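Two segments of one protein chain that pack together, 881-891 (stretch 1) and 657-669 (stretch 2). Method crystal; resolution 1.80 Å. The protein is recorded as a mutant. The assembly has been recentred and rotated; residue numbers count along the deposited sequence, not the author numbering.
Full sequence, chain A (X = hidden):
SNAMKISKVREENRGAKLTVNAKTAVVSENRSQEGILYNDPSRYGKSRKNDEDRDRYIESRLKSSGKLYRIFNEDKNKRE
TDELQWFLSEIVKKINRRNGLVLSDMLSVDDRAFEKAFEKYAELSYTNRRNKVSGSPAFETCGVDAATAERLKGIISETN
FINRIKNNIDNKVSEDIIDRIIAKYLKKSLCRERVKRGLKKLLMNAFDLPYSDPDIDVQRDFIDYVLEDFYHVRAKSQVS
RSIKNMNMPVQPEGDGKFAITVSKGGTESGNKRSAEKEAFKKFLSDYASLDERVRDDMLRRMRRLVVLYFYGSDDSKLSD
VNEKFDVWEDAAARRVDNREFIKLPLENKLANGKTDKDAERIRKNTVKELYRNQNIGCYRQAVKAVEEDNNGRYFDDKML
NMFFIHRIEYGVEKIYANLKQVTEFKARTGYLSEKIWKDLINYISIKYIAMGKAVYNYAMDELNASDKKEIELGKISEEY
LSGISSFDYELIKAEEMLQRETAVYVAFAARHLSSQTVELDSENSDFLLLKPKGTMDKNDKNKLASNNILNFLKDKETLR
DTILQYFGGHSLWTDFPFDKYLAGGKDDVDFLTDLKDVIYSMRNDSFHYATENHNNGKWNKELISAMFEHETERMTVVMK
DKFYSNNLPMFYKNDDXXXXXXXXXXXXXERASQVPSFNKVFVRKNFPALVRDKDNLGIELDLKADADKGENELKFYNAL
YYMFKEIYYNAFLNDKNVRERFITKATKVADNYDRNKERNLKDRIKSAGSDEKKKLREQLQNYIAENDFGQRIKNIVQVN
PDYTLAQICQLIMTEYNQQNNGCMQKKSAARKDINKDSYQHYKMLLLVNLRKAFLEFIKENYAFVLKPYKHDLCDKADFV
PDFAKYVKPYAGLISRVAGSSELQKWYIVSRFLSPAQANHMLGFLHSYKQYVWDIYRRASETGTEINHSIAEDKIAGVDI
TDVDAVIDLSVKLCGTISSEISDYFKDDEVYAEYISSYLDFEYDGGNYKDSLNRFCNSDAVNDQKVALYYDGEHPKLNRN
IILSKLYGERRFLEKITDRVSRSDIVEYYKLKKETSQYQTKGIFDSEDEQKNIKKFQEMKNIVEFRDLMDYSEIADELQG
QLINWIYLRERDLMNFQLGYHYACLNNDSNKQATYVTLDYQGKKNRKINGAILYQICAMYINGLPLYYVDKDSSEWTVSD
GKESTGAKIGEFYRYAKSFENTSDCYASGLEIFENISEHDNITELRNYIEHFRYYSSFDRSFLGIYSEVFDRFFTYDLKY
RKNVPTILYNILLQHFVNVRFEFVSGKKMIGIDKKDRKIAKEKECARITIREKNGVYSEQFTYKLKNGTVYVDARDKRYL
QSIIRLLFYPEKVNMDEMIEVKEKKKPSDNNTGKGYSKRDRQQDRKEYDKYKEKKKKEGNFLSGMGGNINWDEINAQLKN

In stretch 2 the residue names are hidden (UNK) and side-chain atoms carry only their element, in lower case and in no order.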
# COMPACT_ATOMS: atom_id res chain seq x y z
N PRO A 881 1.40 -27.22 36.22
CA PRO A 881 -0.03 -27.50 36.03
C PRO A 881 -0.93 -26.56 36.82
O PRO A 881 -2.13 -26.50 36.54
CB PRO A 881 -0.17 -28.95 36.50
CG PRO A 881 0.88 -29.09 37.55
CD PRO A 881 2.04 -28.22 37.11
N ASP A 882 -0.38 -25.85 37.80
CA ASP A 882 -1.10 -24.91 38.64
C ASP A 882 -1.15 -23.51 38.05
O ASP A 882 -1.44 -22.55 38.77
CB ASP A 882 -0.45 -24.87 40.03
CG ASP A 882 1.07 -24.91 39.95
OD1 ASP A 882 1.61 -25.69 39.14
OD2 ASP A 882 1.73 -24.16 40.70
N PHE A 883 -0.88 -23.38 36.75
CA PHE A 883 -0.66 -22.07 36.16
C PHE A 883 -1.96 -21.27 36.05
O PHE A 883 -2.01 -20.09 36.43
CB PHE A 883 -0.00 -22.24 34.79
CG PHE A 883 0.20 -20.96 34.05
CD1 PHE A 883 0.76 -19.87 34.69
CD2 PHE A 883 -0.17 -20.85 32.72
CE1 PHE A 883 0.94 -18.68 34.01
CE2 PHE A 883 0.02 -19.68 32.04
CZ PHE A 883 0.57 -18.59 32.69
N ALA A 884 -3.03 -21.90 35.54
CA ALA A 884 -4.29 -21.19 35.35
C ALA A 884 -4.87 -20.64 36.65
O ALA A 884 -5.73 -19.76 36.62
CB ALA A 884 -5.31 -22.11 34.68
N LYS A 885 -4.40 -21.14 37.80
CA LYS A 885 -4.93 -20.69 39.08
C LYS A 885 -4.47 -19.28 39.42
O LYS A 885 -5.17 -18.55 40.14
CB LYS A 885 -4.52 -21.67 40.18
CG LYS A 885 -5.00 -21.32 41.58
CD LYS A 885 -3.95 -21.67 42.63
CE LYS A 885 -3.43 -23.09 42.44
NZ LYS A 885 -2.14 -23.30 43.14
N TYR A 886 -3.31 -18.86 38.91
CA TYR A 886 -2.71 -17.60 39.34
C TYR A 886 -3.16 -16.39 38.53
O TYR A 886 -3.01 -15.26 39.00
CB TYR A 886 -1.18 -17.69 39.27
CG TYR A 886 -0.55 -18.56 40.33
CD1 TYR A 886 -0.60 -19.95 40.25
CD2 TYR A 886 0.12 -18.00 41.42
CE1 TYR A 886 -0.02 -20.75 41.21
CE2 TYR A 886 0.70 -18.79 42.39
CZ TYR A 886 0.63 -20.17 42.28
OH TYR A 886 1.21 -20.96 43.24
N VAL A 887 -3.70 -16.60 37.32
CA VAL A 887 -4.01 -15.50 36.41
C VAL A 887 -5.38 -15.72 35.79
O VAL A 887 -5.82 -16.86 35.60
CB VAL A 887 -2.93 -15.34 35.31
CG1 VAL A 887 -1.55 -15.22 35.93
CG2 VAL A 887 -2.98 -16.52 34.36
N LYS A 888 -6.08 -14.62 35.49
CA LYS A 888 -7.37 -14.66 34.80
C LYS A 888 -7.47 -13.50 33.81
O LYS A 888 -8.33 -12.62 33.95
CB LYS A 888 -8.52 -14.62 35.80
CG LYS A 888 -8.51 -15.72 36.85
CD LYS A 888 -8.94 -17.06 36.29
CE LYS A 888 -8.46 -18.21 37.19
NZ LYS A 888 -8.44 -19.52 36.48
N PRO A 889 -6.61 -13.46 32.79
CA PRO A 889 -6.60 -12.28 31.90
C PRO A 889 -7.88 -12.08 31.10
O PRO A 889 -8.16 -10.94 30.71
CB PRO A 889 -5.39 -12.54 30.98
CG PRO A 889 -5.18 -14.02 31.03
CD PRO A 889 -5.57 -14.44 32.42
N TYR A 890 -8.67 -13.12 30.84
CA TYR A 890 -9.82 -12.99 29.95
C TYR A 890 -11.13 -12.76 30.67
O TYR A 890 -12.17 -12.69 30.01
CB TYR A 890 -9.93 -14.23 29.05
CG TYR A 890 -8.83 -14.27 28.03
CD1 TYR A 890 -8.94 -13.57 26.82
CD2 TYR A 890 -7.67 -14.98 28.28
CE1 TYR A 890 -7.92 -13.59 25.90
CE2 TYR A 890 -6.65 -15.01 27.36
CZ TYR A 890 -6.77 -14.32 26.18
OH TYR A 890 -5.72 -14.37 25.28
N ALA A 891 -11.11 -12.60 32.00
CA ALA A 891 -12.35 -12.54 32.76
C ALA A 891 -13.33 -11.50 32.20
O ALA A 891 -14.49 -11.82 31.90
CB ALA A 891 -12.04 -12.26 34.23
N UNK A 657 10.38 -20.41 35.76
CA UNK A 657 9.53 -20.23 34.58
C UNK A 657 8.10 -19.90 34.98
O UNK A 657 7.43 -19.13 34.28
c UNK A 657 11.39 -20.61 32.21
c UNK A 657 9.57 -21.48 33.70
c UNK A 657 10.96 -21.76 33.11
c UNK A 657 10.99 -23.10 32.36
N UNK A 658 7.62 -20.46 36.09
CA UNK A 658 6.28 -20.11 36.54
C UNK A 658 6.19 -18.64 36.88
O UNK A 658 5.21 -17.97 36.53
c UNK A 658 4.53 -20.82 39.90
c UNK A 658 5.89 -20.95 37.77
c UNK A 658 4.60 -20.45 38.43
n UNK A 658 2.82 -22.49 39.38
c UNK A 658 4.12 -22.26 40.07
N UNK A 659 7.20 -18.11 37.59
CA UNK A 659 7.21 -16.69 37.90
C UNK A 659 7.13 -15.86 36.62
O UNK A 659 6.34 -14.92 36.53
c UNK A 659 8.47 -16.33 38.69
c UNK A 659 8.59 -14.85 38.99
c UNK A 659 9.59 -14.19 38.07
n UNK A 659 9.06 -11.82 38.71
c UNK A 659 10.11 -12.88 38.63
N UNK A 660 7.96 -16.21 35.63
CA UNK A 660 7.93 -15.52 34.35
C UNK A 660 6.57 -15.65 33.68
O UNK A 660 6.00 -14.66 33.21
c UNK A 660 9.17 -15.45 32.04
c UNK A 660 9.04 -16.07 33.44
c UNK A 660 10.35 -16.04 31.31
c UNK A 660 9.34 -13.94 32.13
N UNK A 661 6.03 -16.87 33.62
CA UNK A 661 4.74 -17.11 32.99
C UNK A 661 3.66 -16.21 33.57
O UNK A 661 2.87 -15.60 32.83
c UNK A 661 4.75 -21.00 32.81
c UNK A 661 4.34 -18.58 33.15
c UNK A 661 4.43 -19.49 30.81
c UNK A 661 4.98 -19.61 32.24
N UNK A 662 3.62 -16.12 34.90
CA UNK A 662 2.62 -15.27 35.54
C UNK A 662 2.86 -13.81 35.17
O UNK A 662 1.93 -13.07 34.86
c UNK A 662 2.61 -15.49 37.06
c UNK A 662 1.71 -14.48 37.74
c UNK A 662 2.37 -17.31 38.83
c UNK A 662 2.16 -16.92 37.38
N UNK A 663 4.13 -13.38 35.19
CA UNK A 663 4.45 -12.00 34.81
C UNK A 663 3.98 -11.69 33.39
O UNK A 663 3.41 -10.62 33.14
c UNK A 663 5.95 -11.76 34.89
c UNK A 663 6.46 -11.68 36.31
o UNK A 663 7.69 -11.65 36.46
o UNK A 663 5.64 -11.66 37.27
N UNK A 664 4.22 -12.61 32.45
CA UNK A 664 3.96 -12.31 31.05
C UNK A 664 2.47 -12.36 30.71
O UNK A 664 2.01 -11.59 29.87
c UNK A 664 4.72 -13.28 30.14
c UNK A 664 6.26 -13.19 30.22
c UNK A 664 6.90 -13.98 29.10
c UNK A 664 6.75 -11.74 30.20
N UNK A 665 1.71 -13.24 31.35
CA UNK A 665 0.38 -13.57 30.86
C UNK A 665 -0.75 -13.25 31.83
O UNK A 665 -1.91 -13.54 31.52
c UNK A 665 1.44 -15.37 29.45
c UNK A 665 2.28 -16.46 29.62
c UNK A 665 3.48 -15.92 27.62
o UNK A 665 4.49 -16.18 26.72
c UNK A 665 0.35 -15.05 30.45
c UNK A 665 3.30 -16.73 28.72
c UNK A 665 1.64 -14.55 28.34
c UNK A 665 2.65 -14.82 27.43
N UNK A 666 -0.43 -12.64 32.98
CA UNK A 666 -1.47 -12.26 33.94
C UNK A 666 -2.43 -11.24 33.36
O UNK A 666 -3.62 -11.23 33.71
c UNK A 666 -0.04 -10.43 35.04
c UNK A 666 1.79 -8.98 36.02
c UNK A 666 0.69 -10.00 36.32
c UNK A 666 -0.84 -11.71 35.22
n UNK A 666 2.49 -8.50 37.25
N UNK A 667 -1.94 -10.36 32.48
CA UNK A 667 -2.77 -9.36 31.83
C UNK A 667 -2.60 -9.47 30.33
O UNK A 667 -1.50 -9.71 29.85
c UNK A 667 -2.43 -7.79 33.79
o UNK A 667 -3.41 -8.26 34.41
o UNK A 667 -1.48 -7.20 34.34
c UNK A 667 -2.41 -7.94 32.28
N UNK A 668 -3.70 -9.32 29.61
CA UNK A 668 -3.60 -9.24 28.16
C UNK A 668 -2.82 -7.98 27.79
O UNK A 668 -3.05 -6.91 28.36
o UNK A 668 -4.93 -11.64 27.59
n UNK A 668 -6.96 -10.65 27.52
c UNK A 668 -5.63 -10.62 27.55
c UNK A 668 -4.99 -9.24 27.52
N UNK A 669 -1.89 -8.12 26.85
CA UNK A 669 -0.99 -7.04 26.45
C UNK A 669 -1.42 -6.54 25.08
O UNK A 669 -1.53 -7.33 24.13
c UNK A 669 1.38 -6.38 25.99
c UNK A 669 0.87 -8.02 27.83
c UNK A 669 0.47 -7.51 26.44
O HOH W 1 -4.87 -12.07 35.87
O HOH W 2 -6.26 -8.99 30.88

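Position 657 carries four carbons forked at the second and lies out of reach of stretch 1; buried elsewhere in the structure, it is Leu657. At 658, four carbons in a row end in a nitrogen 2.4 Å from OD2 of Asp882; this is Lys658, and that atom is NZ. Its CB points sideways, yet the chain bends so that NZ makes a very short hydrogen bond within a salt bridge. The same NZ lies 3.8 Å from CE1 of Tyr886.

Position 659 repeats the four carbons and terminal nitrogen but is out of reach of stretch 1. It is Lys659, and its charge is spent along its own helix, on a side chain one turn on. Position 660, four carbons forked at the second, is also out of reach and buried: Leu660. Position 661 has the same fork, but its CB points toward stretch 1 and sits 3.5 Å from CE1 of Phe883. It is Leu661, placed against the aromatic ring.

At 662 the four carbons fork at the first, one arm being two carbons long, and the branches meet Phe883, Tyr886 and Val887: the marks of Ile662. Its CD1 lies 3.5 Å from CD2 of Tyr886, its CG2 3.8 Å from CG1 of Val887, and its CG1 4.0 Å from CE1 of Phe883, so one branched residue serves three neighbours. Position 663 has two carbons, the second bearing two oxygens, and points away: Asp663, whose OD2 accepts from NZ of Lys659 at 2.6 Å. Position 664, four carbons forked at the second, makes no contact with stretch 1 and is buried elsewhere in the structure: Leu664.

Position 665 has one carbon, then a six-carbon ring bearing an oxygen, and a ring carbon meets CZ of Phe883: Tyr665. CZ of Phe883 approaches the edge of this ring, 4.1 Å from CD2, while O of Tyr665 lies 3.3 Å from CG of Pro889. Position 666 is again four carbons and a nitrogen; its CB points away overall, although it still lies 3.7 Å from CG1 of Val887. This is Lys666, and an extended chain takes its amine off the contact.

Position 667 has two carbons and two oxygens, points away and is scarcely covered: Asp667. At 668, two carbons carry one oxygen and one nitrogen, CB points toward stretch 1, and the nitrogen sits over one face of the Tyr890 ring. This is Asn668; its ND2 lies 3.5 Å from CE1 of Tyr890, and its OD1 is 3.5 Å from CB of Pro889. Position 669, three carbons with two on the first, is out of reach: Val669.

The rule here is a change of means along the contact. Helical positions 658, 661, 662 and 665 offer a salt bridge at one end, then an apolar patch for Phe883, Tyr886 and Val887. Beyond it the backbone takes over through water: water 1 donates to O of Lys666 (2.6 Å) and accepts from N of Lys888 (2.8 Å), while water 2 donates to O of Pro889 (2.7 Å) and accepts from N of Asn668 (2.9 Å). The Lys658–Asp882 bond is the sole direct hydrogen bond across the 621 Å² contact.

Stretch 2, residues 657-669: LKKLLIDLYKDNV
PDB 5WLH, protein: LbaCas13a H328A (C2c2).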